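Local atomic coordinates of probable enoyl-CoA hydratase/isomerase (Pseudomonas aeruginosa PAO1, PDB entry 5WYD), a protein that belongs to the crotonase family, is implicated in biosynthesis of the diffusible signal factor DSF, and probably acts as an enoyl-CoA hydratase or isomerase. Residues L55-I61 and R106-G110; A212-P216 and D266-R270. The protein carries 1 engineered substitution. All blocks are in the same frame, centred on the assembly; numbering follows the deposited sequence.

Contact 1 of 2, residues L55-I61 and R106-G110; sequences LNRDDDI and RDFRG
Helix 42-57 ends in the first of these two segments: Leu-55 to Arg-57 are helical, and Asp-58 leaves the helix with an extended psi of 131°. Asp-58 OD1 accepts the backbone N of Asp-60 at 2.7 Å, an Asx turn that bends the chain toward strand 63-68. Opposite lies the link from helix 88-106 to strand 111-116, so that CA of Asn-56 is 6.1 Å from CA of Arg-109, and CA of Ile-61 is 7.4 Å from CA of Gly-110. Arg-106 closes its helix out of reach of 55-61, and Asp-107 is the first residue to depart from helical angles. Phe-108, extended and with chi1 t, then packs its buried ring against the end of helix 42-57, Phe-108 CE1 lying 4.1 Å from CB of Leu-55 and CZ 4.2 Å from CG2 of Ile-61, which meets the ring edge; Leu-64 of strand 63-68 also touches the ring. Both segments thus connect a helix to one of two neighbouring parallel strands, as between successive turns of the beta-beta-alpha superhelix of the crotonase fold, and the contact ties these connections together. Arg-109 returns to helical phi/psi. From chi1 p its chain runs out through chi2 t and chi3 t along the helix end. There Arg-109 NH2 donates a very short 2.4 Å hydrogen bond to O of Asp-58. Arg-109 NH2 also makes a salt-bridging 2.9 Å hydrogen bond to OD1 of Asp-59, and both acceptors lie near the guanidinium plane. Gly-110, phi/psi -78/167, leads into the strand; a CB here would clash with CZ of Phe-108.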
loop_
_atom_site.group_PDB
_atom_site.type_symbol
_atom_site.label_atom_id
_atom_site.label_comp_id
_atom_site.label_asym_id
_atom_site.label_seq_id
_atom_site.Cartn_x
_atom_site.Cartn_y
_atom_site.Cartn_z
ATOM N N LEU A 55 -21.250 0.421 24.014
ATOM C CA LEU A 55 -21.551 1.784 23.604
ATOM C C LEU A 55 -21.868 1.843 22.117
ATOM O O LEU A 55 -22.844 2.484 21.694
ATOM C CB LEU A 55 -20.357 2.672 23.936
ATOM C CG LEU A 55 -20.011 2.792 25.416
ATOM C CD1 LEU A 55 -18.855 3.752 25.614
ATOM C CD2 LEU A 55 -21.223 3.164 26.263
ATOM N N ASN A 56 -21.093 1.111 21.323
ATOM C CA ASN A 56 -21.346 1.057 19.897
ATOM C C ASN A 56 -22.726 0.526 19.617
ATOM O O ASN A 56 -23.353 0.912 18.635
ATOM C CB ASN A 56 -20.325 0.165 19.225
ATOM C CG ASN A 56 -19.024 0.829 19.087
ATOM O OD1 ASN A 56 -17.981 0.192 19.037
ATOM N ND2 ASN A 56 -19.064 2.141 19.021
ATOM N N ARG A 57 -23.172 -0.444 20.397
ATOM C CA ARG A 57 -24.510 -0.967 20.190
ATOM C C ARG A 57 -25.588 0.061 20.524
ATOM O O ARG A 57 -26.602 0.141 19.823
ATOM C CB ARG A 57 -24.692 -2.233 21.006
ATOM C CG ARG A 57 -23.774 -3.346 20.554
ATOM C CD ARG A 57 -24.194 -4.648 21.210
ATOM N NE ARG A 57 -23.277 -5.735 20.903
ATOM C CZ ARG A 57 -22.259 -6.088 21.685
ATOM N NH1 ARG A 57 -22.034 -5.433 22.817
ATOM N NH2 ARG A 57 -21.462 -7.090 21.335
ATOM N N ASP A 58 -25.407 0.843 21.589
ATOM C CA ASP A 58 -26.441 1.789 21.976
ATOM C C ASP A 58 -26.527 2.961 21.011
ATOM O O ASP A 58 -25.529 3.649 20.770
ATOM C CB ASP A 58 -26.176 2.310 23.374
ATOM C CG ASP A 58 -27.357 3.029 23.923
ATOM O OD1 ASP A 58 -28.265 3.354 23.127
ATOM O OD2 ASP A 58 -27.404 3.241 25.149
ATOM N N ASP A 59 -27.741 3.273 20.551
ATOM C CA ASP A 59 -27.922 4.386 19.624
ATOM C C ASP A 59 -28.173 5.698 20.336
ATOM O O ASP A 59 -28.199 6.748 19.682
ATOM C CB ASP A 59 -29.089 4.122 18.679
ATOM C CG ASP A 59 -28.887 2.885 17.862
ATOM O OD1 ASP A 59 -27.851 2.223 18.063
ATOM O OD2 ASP A 59 -29.736 2.586 17.001
ATOM N N ASP A 60 -28.315 5.659 21.656
ATOM C CA ASP A 60 -28.570 6.814 22.497
ATOM C C ASP A 60 -27.305 7.571 22.822
ATOM O O ASP A 60 -27.344 8.518 23.601
ATOM C CB ASP A 60 -29.232 6.372 23.799
ATOM C CG ASP A 60 -29.878 7.514 24.530
ATOM O OD1 ASP A 60 -30.115 8.552 23.881
ATOM O OD2 ASP A 60 -30.166 7.365 25.729
ATOM N N ILE A 61 -26.163 7.072 22.406
ATOM C CA ILE A 61 -24.914 7.733 22.707
ATOM C C ILE A 61 -24.261 8.231 21.434
ATOM O O ILE A 61 -23.973 7.443 20.524
ATOM C CB ILE A 61 -23.974 6.816 23.472
ATOM C CG1 ILE A 61 -24.638 6.537 24.801
ATOM C CG2 ILE A 61 -22.651 7.518 23.601
ATOM C CD1 ILE A 61 -24.933 7.818 25.565
ATOM N N ARG A 106 -10.441 3.643 19.623
ATOM C CA ARG A 106 -10.198 4.326 18.368
ATOM C C ARG A 106 -11.307 4.044 17.376
ATOM O O ARG A 106 -11.576 4.855 16.487
ATOM C CB ARG A 106 -8.858 3.867 17.820
ATOM C CG ARG A 106 -8.607 4.281 16.405
ATOM C CD ARG A 106 -7.294 3.703 15.923
ATOM N NE ARG A 106 -7.267 2.251 15.877
ATOM C CZ ARG A 106 -7.498 1.550 14.780
ATOM N NH1 ARG A 106 -7.777 2.182 13.655
ATOM N NH2 ARG A 106 -7.447 0.224 14.806
ATOM N N ASP A 107 -11.904 2.872 17.460
ATOM C CA ASP A 107 -12.974 2.498 16.563
ATOM C C ASP A 107 -14.366 2.827 17.104
ATOM O O ASP A 107 -15.356 2.380 16.517
ATOM C CB ASP A 107 -12.869 1.014 16.247
ATOM C CG ASP A 107 -11.679 0.703 15.396
ATOM O OD1 ASP A 107 -11.032 1.649 14.903
ATOM O OD2 ASP A 107 -11.371 -0.494 15.236
ATOM N N PHE A 108 -14.479 3.561 18.214
ATOM C CA PHE A 108 -15.809 3.906 18.694
ATOM C C PHE A 108 -16.526 4.686 17.598
ATOM O O PHE A 108 -15.956 5.612 17.015
ATOM C CB PHE A 108 -15.706 4.719 19.987
ATOM C CG PHE A 108 -17.009 5.334 20.412
ATOM C CD1 PHE A 108 -18.161 4.595 20.406
ATOM C CD2 PHE A 108 -17.071 6.631 20.854
ATOM C CE1 PHE A 108 -19.370 5.152 20.784
ATOM C CE2 PHE A 108 -18.282 7.190 21.237
ATOM C CZ PHE A 108 -19.417 6.450 21.201
ATOM N N ARG A 109 -17.766 4.294 17.291
ATOM C CA ARG A 109 -18.469 4.943 16.183
ATOM C C ARG A 109 -18.700 6.421 16.452
ATOM O O ARG A 109 -18.627 7.243 15.535
ATOM C CB ARG A 109 -19.797 4.250 15.894
ATOM C CG ARG A 109 -20.760 4.125 17.046
ATOM C CD ARG A 109 -22.034 3.486 16.546
ATOM N NE ARG A 109 -23.054 3.505 17.582
ATOM C CZ ARG A 109 -24.323 3.168 17.390
ATOM N NH1 ARG A 109 -24.749 2.797 16.189
ATOM N NH2 ARG A 109 -25.166 3.225 18.403
ATOM N N GLY A 110 -19.054 6.762 17.684
ATOM C CA GLY A 110 -19.191 8.142 18.080
ATOM C C GLY A 110 -17.849 8.782 18.343
ATOM O O GLY A 110 -16.815 8.128 18.340
#

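Contact 2 of 2, residues A212-P216 and D266-R270; sequences ARQSP and DPKWR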
loop_
_atom_site.group_PDB
_atom_site.type_symbol
_atom_site.label_atom_id
_atom_site.label_comp_id
_atom_site.label_asym_id
_atom_site.label_seq_id
_atom_site.Cartn_x
_atom_site.Cartn_y
_atom_site.Cartn_z
ATOM N N ALA A 212 -23.704 16.207 19.323
ATOM C CA ALA A 212 -25.082 15.758 19.240
ATOM C C ALA A 212 -25.850 16.535 18.176
ATOM O O ALA A 212 -26.838 16.020 17.638
ATOM C CB ALA A 212 -25.730 15.870 20.627
ATOM N N ARG A 213 -25.359 17.732 17.811
ATOM C CA ARG A 213 -26.084 18.628 16.914
ATOM C C ARG A 213 -25.881 18.259 15.446
ATOM O O ARG A 213 -26.475 18.878 14.558
ATOM C CB ARG A 213 -25.621 20.061 17.136
ATOM C CG ARG A 213 -25.450 20.531 18.531
ATOM C CD ARG A 213 -25.099 22.001 18.432
ATOM N NE ARG A 213 -26.284 22.836 18.195
ATOM C CZ ARG A 213 -26.759 23.208 17.004
ATOM N NH1 ARG A 213 -27.843 23.968 16.938
ATOM N NH2 ARG A 213 -26.159 22.837 15.885
ATOM N N GLN A 214 -25.002 17.302 15.176
ATOM C CA GLN A 214 -24.812 16.758 13.846
ATOM C C GLN A 214 -25.457 15.393 13.780
ATOM O O GLN A 214 -25.532 14.677 14.782
ATOM C CB GLN A 214 -23.334 16.618 13.539
ATOM C CG GLN A 214 -22.611 17.910 13.283
ATOM C CD GLN A 214 -22.728 18.815 14.481
ATOM O OE1 GLN A 214 -23.628 19.638 14.535
ATOM N NE2 GLN A 214 -21.856 18.634 15.471
ATOM N N SER A 215 -25.857 15.010 12.579
ATOM C CA SER A 215 -26.581 13.761 12.370
ATOM C C SER A 215 -25.845 12.525 12.888
ATOM O O SER A 215 -24.731 12.240 12.429
ATOM C CB SER A 215 -26.817 13.576 10.883
ATOM O OG SER A 215 -27.324 12.285 10.641
ATOM N N PRO A 216 -26.497 11.686 13.712
ATOM C CA PRO A 216 -25.795 10.515 14.268
ATOM C C PRO A 216 -25.346 9.557 13.205
ATOM O O PRO A 216 -24.202 9.102 13.227
ATOM C CB PRO A 216 -26.859 9.852 15.142
ATOM C CG PRO A 216 -27.797 10.920 15.477
ATOM C CD PRO A 216 -27.847 11.831 14.281
ATOM N N ASP A 266 -33.214 24.597 13.209
ATOM C CA ASP A 266 -32.349 23.564 13.742
ATOM C C ASP A 266 -32.751 22.191 13.199
ATOM O O ASP A 266 -33.950 21.884 13.126
ATOM C CB ASP A 266 -32.428 23.635 15.265
ATOM C CG ASP A 266 -32.328 25.077 15.770
ATOM O OD1 ASP A 266 -32.149 25.981 14.923
ATOM O OD2 ASP A 266 -32.407 25.317 16.994
ATOM N N PRO A 267 -31.790 21.370 12.756
ATOM C CA PRO A 267 -32.121 20.031 12.252
ATOM C C PRO A 267 -32.564 19.129 13.387
ATOM O O PRO A 267 -32.045 19.212 14.503
ATOM C CB PRO A 267 -30.802 19.546 11.630
ATOM C CG PRO A 267 -29.754 20.276 12.393
ATOM C CD PRO A 267 -30.342 21.626 12.717
ATOM N N LYS A 268 -33.552 18.281 13.103
ATOM C CA LYS A 268 -34.093 17.350 14.091
ATOM C C LYS A 268 -34.061 15.911 13.568
ATOM O O LYS A 268 -34.794 15.577 12.632
ATOM C CB LYS A 268 -35.529 17.752 14.468
ATOM C CG LYS A 268 -36.483 17.935 13.266
ATOM C CD LYS A 268 -37.913 18.303 13.666
ATOM C CE LYS A 268 -38.778 18.576 12.427
ATOM N NZ LYS A 268 -38.826 17.401 11.500
ATOM N N TRP A 269 -33.277 15.041 14.216
ATOM C CA TRP A 269 -33.197 13.628 13.832
ATOM C C TRP A 269 -33.340 12.746 15.062
ATOM O O TRP A 269 -33.122 13.180 16.197
ATOM C CB TRP A 269 -31.876 13.265 13.135
ATOM C CG TRP A 269 -30.771 14.069 13.677
ATOM C CD1 TRP A 269 -30.298 14.067 14.953
ATOM C CD2 TRP A 269 -30.035 15.070 12.974
ATOM N NE1 TRP A 269 -29.294 15.002 15.080
ATOM C CE2 TRP A 269 -29.118 15.628 13.877
ATOM C CE3 TRP A 269 -30.058 15.544 11.660
ATOM C CZ2 TRP A 269 -28.240 16.625 13.518
ATOM C CZ3 TRP A 269 -29.169 16.542 11.301
ATOM C CH2 TRP A 269 -28.271 17.066 12.230
ATOM N N ARG A 270 -33.679 11.485 14.815
ATOM C CA ARG A 270 -33.819 10.507 15.887
ATOM C C ARG A 270 -32.513 10.319 16.656
ATOM O O ARG A 270 -31.657 9.531 16.256
ATOM C CB ARG A 270 -34.289 9.173 15.321
ATOM C CG ARG A 270 -35.698 9.221 14.785
ATOM C CD ARG A 270 -36.140 7.849 14.351
ATOM N NE ARG A 270 -35.279 7.309 13.306
ATOM C CZ ARG A 270 -35.496 6.146 12.704
ATOM N NH1 ARG A 270 -36.540 5.410 13.050
ATOM N NH2 ARG A 270 -34.670 5.709 11.767
#
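Trp-269, in the extended C-terminal tail, lays its indole against the turn between helices 200-211 and 216-226. Its chi1 of 33° lies between rotamer wells, and with chi2 at 63° the ring is presented face-on to Ser-215 and Pro-216. Ser-215 CB sits 3.8 Å from the centroid of the Trp-269 six-membered ring and Pro-216 CD 3.6 Å from that of the five-membered ring, two CH-pi contacts over the face. The edge of the indole meets backbone carbonyls instead, with Trp-269 CZ2 3.0 Å from O of Arg-213 and Trp-269 NE1 3.7 Å from O of Ala-212. Ser-215, chi1 t, is the N-cap of helix 216-226, its OG making weak hydrogen bonds to Ala-218 N and Asp-253 OD2. Gln-214 points away, chi1 m and chi2 p, and its NE2 donates to O of Lys-210 and to O of Leu-175 of the third subunit. That subunit's Ala-148 also packs on Pro-267 and Trp-269, which places the contact at a subunit boundary. No hydrogen bond links 212-216 to 266-270, so the tail is held to the turn chiefly by the shape and aromatic surface of one tryptophan.

Overall arrangement
Both contacts lie on the same side of the chain's centre, their own centres about 16 Å apart and nearest atoms about 6 Å apart, without touching. Contact 1 is closer to the middle of the subunit and joins two helix-to-strand connections beside the mixed sheet; contact 2, farther out, fastens the C-terminal tail to a turn between helices. Tyr-62, directly after 55-61, packs on Ala-212 and Pro-216 and so spans the gap. Each is partly buried, yet contact 1 combines apolar packing with charge and hydrogen bonding, whereas contact 2 relies on CH-pi and van der Waals packing. Neighbouring subunits touch contact 1 through Arg-106 alone, but reach five residues of contact 2.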